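Local coordinates for protein erythrocyte binding antigen 140 (Plasmodium falciparum, PDB 4GF2) that probably binds a host receptor on the erythrocyte surface during invasion, this chain being the part with its two Duffy binding-like domains, at residues 497-505 with 588-596; 525-536 with 579-588. The protein carries 3 engineered substitutions. All blocks are in the same frame, centred on the assembly; numbering follows the deposited sequence.

How the contacts relate
Both contacts lie in the C-terminal part of the chain. There the helices 478-508 and 518-548, which follow each other in sequence, are covered by segment 579-596, near the C-terminus. Contact 2 holds the first half of that segment on helix 518-548. Contact 1 holds the second half on helix 478-508. Their centres are about 14 Å apart, and P588 belongs to both. Contact 2 is nested inside the loop that contact 1 closes. The two helices also meet directly: CE of K497 is 3.5 Å from CD2 of W528. Contact 1 lies about 58 Å and contact 2 about 51 Å, centre to centre, from the middle of the chain.

Contact 1 (497-505 with 588-596); sequences KIYSFESFK and PNEYEDMCK
Y591 lays one face of its ring over CB of F501. That carbon is 3.7 Å from the centroid of the Y591 ring and 15° off its normal, a CH-pi contact. The F501 ring itself is slid aside. Its plane is tilted 28° from that of Y591, the centroids are 5.2 Å apart, and the two rings barely overlap. The F501 ring turns toward the disulfide instead. SG of C595 is 4.2 Å from CE1 of F501 and approaches obliquely, as a sulfur-aromatic contact. P588 also meets this ring, with its CD 4.4 Å from CE2 of F501. The CB of Y591 points toward the helix, and with CG anti to the carbonyl carbon (chi1 -75°) the ring continues to F501.

K505 packs one turn further along. Its chain is fully extended and passes Y591 with CD 3.9 Å from CE1 of the ring. Its end then crosses M594 at about a right angle, where NZ is 3.8 Å from CE of M594. The bent M594 chain thus offers its methyl to the lysine end. At the other end of the contact, CD1 of I498 lies 3.9 Å from OE2 of E590.

The backbone around Y591 is held locally. Its N donates to O of P588, and its O accepts from N of C595 at 2.8 Å. Y591 sits at the N-cap position of the short helix 592-595. Further out, C595 is disulfide-bonded to C522 of helix 518-548, and P588 touches Y525 of the same helix. The result is an aromatic and sulfur packing layer beside a disulfide. It fastens the C-terminal helical turn to a long helix in the disulfide-rich, largely helical fold of a Duffy binding-like domain.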
loop_
_atom_site.group_PDB
_atom_site.type_symbol
_atom_site.label_atom_id
_atom_site.label_comp_id
_atom_site.label_asym_id
_atom_site.label_seq_id
_atom_site.Cartn_x
_atom_site.Cartn_y
_atom_site.Cartn_z
ATOM N N LYS A 497 -41.699 22.283 -9.569
ATOM C CA LYS A 497 -43.056 21.909 -9.957
ATOM C C LYS A 497 -44.011 23.101 -9.955
ATOM O O LYS A 497 -44.950 23.146 -10.750
ATOM C CB LYS A 497 -43.579 20.796 -9.050
ATOM C CG LYS A 497 -43.137 19.411 -9.493
ATOM C CD LYS A 497 -43.262 18.388 -8.379
ATOM C CE LYS A 497 -43.168 16.972 -8.922
ATOM N NZ LYS A 497 -41.958 16.752 -9.757
ATOM N N ILE A 498 -43.775 24.060 -9.067
ATOM C CA ILE A 498 -44.544 25.299 -9.075
ATOM C C ILE A 498 -44.273 26.066 -10.365
ATOM O O ILE A 498 -45.201 26.508 -11.041
ATOM C CB ILE A 498 -44.201 26.199 -7.873
ATOM C CG1 ILE A 498 -44.804 25.626 -6.591
ATOM C CG2 ILE A 498 -44.719 27.616 -8.102
ATOM C CD1 ILE A 498 -44.561 26.476 -5.360
ATOM N N TYR A 499 -42.996 26.222 -10.700
ATOM C CA TYR A 499 -42.612 26.902 -11.928
ATOM C C TYR A 499 -43.175 26.165 -13.141
ATOM O O TYR A 499 -43.544 26.788 -14.137
ATOM C CB TYR A 499 -41.089 27.012 -12.036
ATOM C CG TYR A 499 -40.439 27.827 -10.935
ATOM C CD1 TYR A 499 -41.204 28.581 -10.052
ATOM C CD2 TYR A 499 -39.057 27.845 -10.782
ATOM C CE1 TYR A 499 -40.611 29.326 -9.048
ATOM C CE2 TYR A 499 -38.456 28.587 -9.781
ATOM C CZ TYR A 499 -39.238 29.326 -8.917
ATOM O OH TYR A 499 -38.648 30.063 -7.918
ATOM N N SER A 500 -43.244 24.840 -13.055
ATOM C CA SER A 500 -43.800 24.041 -14.140
ATOM C C SER A 500 -45.257 24.424 -14.368
ATOM O O SER A 500 -45.718 24.495 -15.509
ATOM C CB SER A 500 -43.695 22.550 -13.827
ATOM O OG SER A 500 -42.348 22.168 -13.612
ATOM N N PHE A 501 -45.976 24.676 -13.280
ATOM C CA PHE A 501 -47.375 25.075 -13.367
ATOM C C PHE A 501 -47.518 26.441 -14.026
ATOM O O PHE A 501 -48.424 26.654 -14.830
ATOM C CB PHE A 501 -48.025 25.102 -11.981
ATOM C CG PHE A 501 -48.519 23.761 -11.514
ATOM C CD1 PHE A 501 -49.577 23.140 -12.155
ATOM C CD2 PHE A 501 -47.934 23.131 -10.427
ATOM C CE1 PHE A 501 -50.037 21.908 -11.726
ATOM C CE2 PHE A 501 -48.392 21.901 -9.992
ATOM C CZ PHE A 501 -49.444 21.288 -10.643
ATOM N N GLU A 502 -46.627 27.365 -13.680
ATOM C CA GLU A 502 -46.676 28.718 -14.228
ATOM C C GLU A 502 -46.490 28.717 -15.741
ATOM O O GLU A 502 -47.388 29.119 -16.479
ATOM C CB GLU A 502 -45.623 29.610 -13.563
ATOM C CG GLU A 502 -45.976 30.009 -12.136
ATOM C CD GLU A 502 -44.883 30.806 -11.453
ATOM O OE1 GLU A 502 -43.740 30.309 -11.373
ATOM O OE2 GLU A 502 -45.169 31.932 -10.993
ATOM N N SER A 503 -45.329 28.262 -16.202
ATOM C CA SER A 503 -45.045 28.211 -17.633
ATOM C C SER A 503 -46.159 27.490 -18.387
ATOM O O SER A 503 -46.448 27.809 -19.542
ATOM C CB SER A 503 -43.699 27.528 -17.894
ATOM O OG SER A 503 -43.660 26.216 -17.358
ATOM N N PHE A 504 -46.785 26.520 -17.726
ATOM C CA PHE A 504 -47.888 25.774 -18.316
ATOM C C PHE A 504 -49.137 26.644 -18.366
ATOM O O PHE A 504 -49.853 26.668 -19.369
ATOM C CB PHE A 504 -48.164 24.510 -17.502
ATOM C CG PHE A 504 -49.415 23.786 -17.910
ATOM C CD1 PHE A 504 -50.646 24.154 -17.390
ATOM C CD2 PHE A 504 -49.362 22.734 -18.808
ATOM C CE1 PHE A 504 -51.799 23.489 -17.761
ATOM C CE2 PHE A 504 -50.513 22.064 -19.183
ATOM C CZ PHE A 504 -51.732 22.443 -18.659
ATOM N N LYS A 505 -49.388 27.362 -17.276
ATOM C CA LYS A 505 -50.554 28.226 -17.170
ATOM C C LYS A 505 -50.491 29.357 -18.190
ATOM O O LYS A 505 -51.497 29.705 -18.807
ATOM C CB LYS A 505 -50.650 28.805 -15.757
ATOM C CG LYS A 505 -51.869 29.679 -15.527
ATOM C CD LYS A 505 -51.958 30.151 -14.085
ATOM C CE LYS A 505 -53.176 31.034 -13.863
ATOM N NZ LYS A 505 -53.339 31.412 -12.432
ATOM N N PRO A 588 -50.758 23.033 -4.725
ATOM C CA PRO A 588 -50.309 24.280 -4.093
ATOM C C PRO A 588 -51.474 25.237 -3.861
ATOM O O PRO A 588 -52.369 25.314 -4.703
ATOM C CB PRO A 588 -49.336 24.864 -5.121
ATOM C CG PRO A 588 -48.871 23.698 -5.919
ATOM C CD PRO A 588 -50.036 22.759 -5.980
ATOM N N ASN A 589 -51.463 25.955 -2.741
ATOM C CA ASN A 589 -52.568 26.845 -2.394
ATOM C C ASN A 589 -52.830 27.897 -3.472
ATOM O O ASN A 589 -53.967 28.330 -3.663
ATOM C CB ASN A 589 -52.300 27.532 -1.052
ATOM C CG ASN A 589 -53.537 28.206 -0.486
ATOM O OD1 ASN A 589 -54.662 27.764 -0.724
ATOM N ND2 ASN A 589 -53.335 29.281 0.265
ATOM N N GLU A 590 -51.777 28.305 -4.171
ATOM C CA GLU A 590 -51.904 29.284 -5.248
ATOM C C GLU A 590 -52.515 28.651 -6.497
ATOM O O GLU A 590 -53.094 29.345 -7.333
ATOM C CB GLU A 590 -50.540 29.897 -5.584
ATOM C CG GLU A 590 -49.477 28.882 -5.996
ATOM C CD GLU A 590 -48.501 28.557 -4.879
ATOM O OE1 GLU A 590 -48.842 27.725 -4.013
ATOM O OE2 GLU A 590 -47.393 29.132 -4.868
ATOM N N TYR A 591 -52.379 27.333 -6.616
ATOM C CA TYR A 591 -52.939 26.597 -7.744
ATOM C C TYR A 591 -54.041 25.641 -7.300
ATOM O O TYR A 591 -54.398 24.714 -8.027
ATOM C CB TYR A 591 -51.842 25.813 -8.464
ATOM C CG TYR A 591 -50.942 26.677 -9.309
ATOM C CD1 TYR A 591 -51.315 27.045 -10.594
ATOM C CD2 TYR A 591 -49.722 27.128 -8.825
ATOM C CE1 TYR A 591 -50.500 27.835 -11.372
ATOM C CE2 TYR A 591 -48.899 27.920 -9.598
ATOM C CZ TYR A 591 -49.294 28.270 -10.870
ATOM O OH TYR A 591 -48.483 29.058 -11.648
ATOM N N GLU A 592 -54.575 25.869 -6.104
ATOM C CA GLU A 592 -55.651 25.035 -5.585
ATOM C C GLU A 592 -56.870 25.173 -6.487
ATOM O O GLU A 592 -57.357 24.191 -7.047
ATOM C CB GLU A 592 -56.005 25.449 -4.154
ATOM C CG GLU A 592 -56.871 24.444 -3.406
ATOM C CD GLU A 592 -56.116 23.183 -3.033
ATOM O OE1 GLU A 592 -54.912 23.090 -3.350
ATOM O OE2 GLU A 592 -56.727 22.284 -2.418
ATOM N N ASP A 593 -57.349 26.404 -6.635
ATOM C CA ASP A 593 -58.516 26.679 -7.462
ATOM C C ASP A 593 -58.241 26.311 -8.915
ATOM O O ASP A 593 -59.144 25.898 -9.641
ATOM C CB ASP A 593 -58.902 28.157 -7.362
ATOM C CG ASP A 593 -60.117 28.504 -8.203
ATOM O OD1 ASP A 593 -61.079 27.708 -8.218
ATOM O OD2 ASP A 593 -60.107 29.571 -8.852
ATOM N N MET A 594 -56.989 26.456 -9.331
ATOM C CA MET A 594 -56.618 26.209 -10.718
ATOM C C MET A 594 -56.653 24.713 -11.026
ATOM O O MET A 594 -57.096 24.306 -12.100
ATOM C CB MET A 594 -55.231 26.785 -11.012
ATOM C CG MET A 594 -55.040 28.216 -10.528
ATOM S SD MET A 594 -56.452 29.286 -10.876
ATOM C CE MET A 594 -56.483 29.257 -12.666
ATOM N N CYS A 595 -56.187 23.898 -10.085
ATOM C CA CYS A 595 -56.233 22.448 -10.248
ATOM C C CYS A 595 -57.671 21.955 -10.166
ATOM O O CYS A 595 -58.037 20.966 -10.800
ATOM C CB CYS A 595 -55.372 21.751 -9.196
ATOM S SG CYS A 595 -53.644 21.576 -9.680
ATOM N N LYS A 596 -58.479 22.644 -9.369
ATOM C CA LYS A 596 -59.919 22.463 -9.420
ATOM C C LYS A 596 -60.392 23.119 -10.706
ATOM O O LYS A 596 -59.601 23.735 -11.421
ATOM C CB LYS A 596 -60.594 23.121 -8.217
ATOM C CG LYS A 596 -60.172 22.551 -6.872
ATOM C CD LYS A 596 -60.585 23.467 -5.729
ATOM C CE LYS A 596 -60.195 22.893 -4.375
ATOM N NZ LYS A 596 -60.447 23.861 -3.268
#

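Contact 2 (525-536 with 579-588); sequences YKKWIDLKKSEY and FDDKIFNEAP. Engineered in segment 579-588: A587 (natural residue Ser).
An aromatic cluster of Y536, F579 and F584 joins the loop 579-588 to helix 518-548 in the helical C-terminal part of the chain. F584 has the largest share of the contact. Its CZ lies 3.5 Å from CG of Y536, over one face of the tyrosine ring. The two ring planes are 51° apart, so the pair is oblique. F579 meets the same tyrosine at CE1, but its ring is slid aside with the planes 17° apart. The F584 ring also receives the helix backbone: CA of K533 stands over one face, 4.2 Å from the centroid, in a CH-pi contact. Outside the two segments, F490 of helix 478-508 adds another ring against F584.

I529 fills the next turn. With its CG1 anti to the backbone N (chi1 -163°), it carries CD1 to 4.0 Å from CD1 of F584. A type I turn from K582 to N585 places F584 toward the helix. Y525, one turn before I529, meets the end of the loop. Its CE2 is 3.5 Å from CD of P588, while O of E586 lies in the plane of the ring at its edge. A587, an engineered residue, touches this ring through its CA.

At the rim, the aliphatic part of K526 runs against CB of E586. OD2 of D530 is only 4.3 Å from OE2 of E586, two like charges that probably disfavour each other slightly; NZ of K526 may offset this from a distance. The loop is thus held to the helix mainly by aromatic and aliphatic packing, with charged groups left to the margin.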
loop_
_atom_site.group_PDB
_atom_site.type_symbol
_atom_site.label_atom_id
_atom_site.label_comp_id
_atom_site.label_asym_id
_atom_site.label_seq_id
_atom_site.Cartn_x
_atom_site.Cartn_y
_atom_site.Cartn_z
ATOM N N TYR A 525 -48.908 15.613 -9.760
ATOM C CA TYR A 525 -48.419 16.345 -8.599
ATOM C C TYR A 525 -48.987 15.765 -7.310
ATOM O O TYR A 525 -48.279 15.653 -6.310
ATOM C CB TYR A 525 -48.770 17.827 -8.691
ATOM C CG TYR A 525 -48.204 18.641 -7.548
ATOM C CD1 TYR A 525 -46.903 19.119 -7.594
ATOM C CD2 TYR A 525 -48.964 18.920 -6.421
ATOM C CE1 TYR A 525 -46.375 19.858 -6.552
ATOM C CE2 TYR A 525 -48.446 19.659 -5.373
ATOM C CZ TYR A 525 -47.149 20.125 -5.445
ATOM O OH TYR A 525 -46.622 20.862 -4.407
ATOM N N LYS A 526 -50.266 15.403 -7.341
ATOM C CA LYS A 526 -50.925 14.812 -6.182
ATOM C C LYS A 526 -50.186 13.556 -5.735
ATOM O O LYS A 526 -49.923 13.370 -4.547
ATOM C CB LYS A 526 -52.384 14.475 -6.509
ATOM C CG LYS A 526 -53.254 15.695 -6.763
ATOM C CD LYS A 526 -54.632 15.319 -7.297
ATOM C CE LYS A 526 -55.481 16.555 -7.575
ATOM N NZ LYS A 526 -56.816 16.207 -8.134
ATOM N N LYS A 527 -49.852 12.699 -6.695
ATOM C CA LYS A 527 -49.105 11.482 -6.406
ATOM C C LYS A 527 -47.775 11.829 -5.752
ATOM O O LYS A 527 -47.380 11.218 -4.761
ATOM C CB LYS A 527 -48.852 10.692 -7.689
ATOM C CG LYS A 527 -50.104 10.125 -8.334
ATOM C CD LYS A 527 -50.689 8.990 -7.511
ATOM C CE LYS A 527 -51.929 8.406 -8.170
ATOM N NZ LYS A 527 -51.636 7.808 -9.503
ATOM N N TRP A 528 -47.090 12.820 -6.314
ATOM C CA TRP A 528 -45.773 13.203 -5.823
ATOM C C TRP A 528 -45.851 13.721 -4.394
ATOM O O TRP A 528 -45.142 13.238 -3.512
ATOM C CB TRP A 528 -45.139 14.266 -6.728
ATOM C CG TRP A 528 -43.757 14.660 -6.288
ATOM C CD1 TRP A 528 -42.606 13.948 -6.468
ATOM C CD2 TRP A 528 -43.382 15.857 -5.591
ATOM N NE1 TRP A 528 -41.541 14.625 -5.925
ATOM C CE2 TRP A 528 -41.989 15.798 -5.382
ATOM C CE3 TRP A 528 -44.088 16.968 -5.123
ATOM C CZ2 TRP A 528 -41.289 16.811 -4.728
ATOM C CZ3 TRP A 528 -43.390 17.973 -4.472
ATOM C CH2 TRP A 528 -42.007 17.888 -4.281
ATOM N N ILE A 529 -46.723 14.695 -4.167
ATOM C CA ILE A 529 -46.795 15.367 -2.876
ATOM C C ILE A 529 -47.220 14.418 -1.760
ATOM O O ILE A 529 -46.775 14.554 -0.619
ATOM C CB ILE A 529 -47.761 16.569 -2.925
ATOM C CG1 ILE A 529 -47.522 17.495 -1.730
ATOM C CG2 ILE A 529 -49.212 16.096 -2.971
ATOM C CD1 ILE A 529 -46.143 18.127 -1.712
ATOM N N ASP A 530 -48.077 13.456 -2.084
ATOM C CA ASP A 530 -48.506 12.471 -1.098
ATOM C C ASP A 530 -47.343 11.548 -0.748
ATOM O O ASP A 530 -47.162 11.175 0.410
ATOM C CB ASP A 530 -49.697 11.660 -1.615
ATOM C CG ASP A 530 -50.967 12.489 -1.723
ATOM O OD1 ASP A 530 -51.025 13.580 -1.115
ATOM O OD2 ASP A 530 -51.912 12.047 -2.410
ATOM N N LEU A 531 -46.550 11.193 -1.753
ATOM C CA LEU A 531 -45.393 10.340 -1.535
ATOM C C LEU A 531 -44.390 11.039 -0.627
ATOM O O LEU A 531 -43.833 10.428 0.285
ATOM C CB LEU A 531 -44.733 9.975 -2.866
ATOM C CG LEU A 531 -43.416 9.201 -2.758
ATOM C CD1 LEU A 531 -43.620 7.867 -2.054
ATOM C CD2 LEU A 531 -42.795 8.996 -4.133
ATOM N N LYS A 532 -44.163 12.325 -0.876
ATOM C CA LYS A 532 -43.203 13.086 -0.091
ATOM C C LYS A 532 -43.735 13.294 1.321
ATOM O O LYS A 532 -42.966 13.365 2.279
ATOM C CB LYS A 532 -42.908 14.438 -0.751
ATOM C CG LYS A 532 -42.430 14.349 -2.201
ATOM C CD LYS A 532 -41.170 13.506 -2.362
ATOM C CE LYS A 532 -39.940 14.196 -1.794
ATOM N NZ LYS A 532 -38.708 13.381 -2.002
ATOM N N LYS A 533 -45.055 13.384 1.444
ATOM C CA LYS A 533 -45.689 13.564 2.743
ATOM C C LYS A 533 -45.418 12.371 3.651
ATOM O O LYS A 533 -45.119 12.541 4.832
ATOM C CB LYS A 533 -47.197 13.759 2.582
ATOM C CG LYS A 533 -47.934 13.929 3.900
ATOM C CD LYS A 533 -49.432 14.089 3.690
ATOM C CE LYS A 533 -50.183 14.119 5.013
ATOM N NZ LYS A 533 -49.784 15.269 5.874
ATOM N N SER A 534 -45.522 11.164 3.106
ATOM C CA SER A 534 -45.240 9.967 3.891
ATOM C C SER A 534 -43.763 9.906 4.281
ATOM O O SER A 534 -43.432 9.543 5.411
ATOM C CB SER A 534 -45.664 8.698 3.144
ATOM O OG SER A 534 -45.077 8.612 1.860
ATOM N N GLU A 535 -42.884 10.281 3.356
ATOM C CA GLU A 535 -41.452 10.290 3.627
ATOM C C GLU A 535 -41.165 11.255 4.767
ATOM O O GLU A 535 -40.410 10.947 5.691
ATOM C CB GLU A 535 -40.674 10.719 2.387
ATOM C CG GLU A 535 -40.774 9.756 1.223
ATOM C CD GLU A 535 -40.126 10.306 -0.033
ATOM O OE1 GLU A 535 -39.631 11.451 0.009
ATOM O OE2 GLU A 535 -40.109 9.596 -1.060
ATOM N N TYR A 536 -41.781 12.429 4.685
ATOM C CA TYR A 536 -41.645 13.455 5.705
ATOM C C TYR A 536 -42.087 12.934 7.066
ATOM O O TYR A 536 -41.382 13.094 8.059
ATOM C CB TYR A 536 -42.480 14.676 5.318
ATOM C CG TYR A 536 -42.589 15.725 6.398
ATOM C CD1 TYR A 536 -41.631 16.721 6.528
ATOM C CD2 TYR A 536 -43.656 15.725 7.285
ATOM C CE1 TYR A 536 -41.732 17.687 7.513
ATOM C CE2 TYR A 536 -43.763 16.685 8.273
ATOM C CZ TYR A 536 -42.800 17.664 8.381
ATOM O OH TYR A 536 -42.903 18.620 9.364
ATOM N N PHE A 579 -43.442 24.970 6.779
ATOM C CA PHE A 579 -44.110 23.675 6.759
ATOM C C PHE A 579 -45.494 23.750 7.394
ATOM O O PHE A 579 -45.731 23.187 8.463
ATOM C CB PHE A 579 -43.262 22.630 7.479
ATOM C CG PHE A 579 -41.976 22.303 6.773
ATOM C CD1 PHE A 579 -40.838 23.063 6.986
ATOM C CD2 PHE A 579 -41.906 21.233 5.895
ATOM C CE1 PHE A 579 -39.653 22.762 6.336
ATOM C CE2 PHE A 579 -40.723 20.927 5.241
ATOM C CZ PHE A 579 -39.597 21.692 5.462
ATOM N N ASP A 580 -46.403 24.450 6.722
ATOM C CA ASP A 580 -47.778 24.568 7.181
ATOM C C ASP A 580 -48.466 23.223 7.010
ATOM O O ASP A 580 -47.812 22.213 6.748
ATOM C CB ASP A 580 -48.515 25.628 6.362
ATOM C CG ASP A 580 -47.733 26.919 6.237
ATOM O OD1 ASP A 580 -46.858 27.170 7.091
ATOM O OD2 ASP A 580 -47.993 27.681 5.282
ATOM N N ASP A 581 -49.786 23.209 7.159
ATOM C CA ASP A 581 -50.564 22.022 6.835
ATOM C C ASP A 581 -51.032 22.119 5.386
ATOM O O ASP A 581 -51.609 21.179 4.841
ATOM C CB ASP A 581 -51.760 21.878 7.775
ATOM C CG ASP A 581 -52.143 20.428 8.007
ATOM O OD1 ASP A 581 -52.990 19.903 7.253
ATOM O OD2 ASP A 581 -51.591 19.808 8.942
ATOM N N LYS A 582 -50.775 23.269 4.771
ATOM C CA LYS A 582 -51.075 23.475 3.361
ATOM C C LYS A 582 -49.933 22.979 2.480
ATOM O O LYS A 582 -50.142 22.641 1.316
ATOM C CB LYS A 582 -51.319 24.961 3.082
ATOM C CG LYS A 582 -52.501 25.560 3.830
ATOM C CD LYS A 582 -52.642 27.046 3.531
ATOM C CE LYS A 582 -53.872 27.638 4.199
ATOM N NZ LYS A 582 -54.012 29.096 3.925
ATOM N N ILE A 583 -48.728 22.933 3.040
ATOM C CA ILE A 583 -47.533 22.608 2.267
ATOM C C ILE A 583 -47.670 21.286 1.516
ATOM O O ILE A 583 -47.216 21.160 0.378
ATOM C CB ILE A 583 -46.282 22.544 3.169
ATOM C CG1 ILE A 583 -45.009 22.501 2.321
ATOM C CG2 ILE A 583 -46.345 21.336 4.087
ATOM C CD1 ILE A 583 -44.739 23.778 1.557
ATOM N N PHE A 584 -48.301 20.305 2.152
ATOM C CA PHE A 584 -48.462 18.989 1.543
ATOM C C PHE A 584 -49.832 18.822 0.896
ATOM O O PHE A 584 -50.250 17.705 0.599
ATOM C CB PHE A 584 -48.238 17.882 2.578
ATOM C CG PHE A 584 -46.825 17.798 3.074
ATOM C CD1 PHE A 584 -45.794 17.460 2.210
ATOM C CD2 PHE A 584 -46.524 18.051 4.400
ATOM C CE1 PHE A 584 -44.490 17.383 2.662
ATOM C CE2 PHE A 584 -45.222 17.973 4.857
ATOM C CZ PHE A 584 -44.205 17.639 3.988
ATOM N N ASN A 585 -50.527 19.934 0.676
ATOM C CA ASN A 585 -51.806 19.896 -0.018
ATOM C C ASN A 585 -51.671 19.186 -1.354
ATOM O O ASN A 585 -50.636 19.273 -2.015
ATOM C CB ASN A 585 -52.350 21.307 -0.247
ATOM C CG ASN A 585 -52.978 21.899 0.996
ATOM O OD1 ASN A 585 -53.297 21.186 1.948
ATOM N ND2 ASN A 585 -53.169 23.215 0.990
ATOM N N GLU A 586 -52.729 18.490 -1.753
ATOM C CA GLU A 586 -52.736 17.773 -3.020
ATOM C C GLU A 586 -52.508 18.727 -4.194
ATOM O O GLU A 586 -52.304 18.296 -5.328
ATOM C CB GLU A 586 -54.049 17.006 -3.172
ATOM C CG GLU A 586 -54.088 15.720 -2.355
ATOM C CD GLU A 586 -55.485 15.146 -2.218
ATOM O OE1 GLU A 586 -56.451 15.825 -2.626
ATOM O OE2 GLU A 586 -55.614 14.017 -1.699
ATOM N N ALA A 587 -52.540 20.027 -3.909
ATOM C CA ALA A 587 -52.182 21.043 -4.892
ATOM C C ALA A 587 -51.742 22.311 -4.165
ATOM O O ALA A 587 -52.274 22.630 -3.103
ATOM C CB ALA A 587 -53.362 21.335 -5.804
ATOM N N PRO A 588 -50.758 23.033 -4.725
ATOM C CA PRO A 588 -50.309 24.280 -4.093
ATOM C C PRO A 588 -51.474 25.237 -3.861
ATOM O O PRO A 588 -52.369 25.314 -4.703
ATOM C CB PRO A 588 -49.336 24.864 -5.121
ATOM C CG PRO A 588 -48.871 23.698 -5.919
ATOM C CD PRO A 588 -50.036 22.759 -5.980
#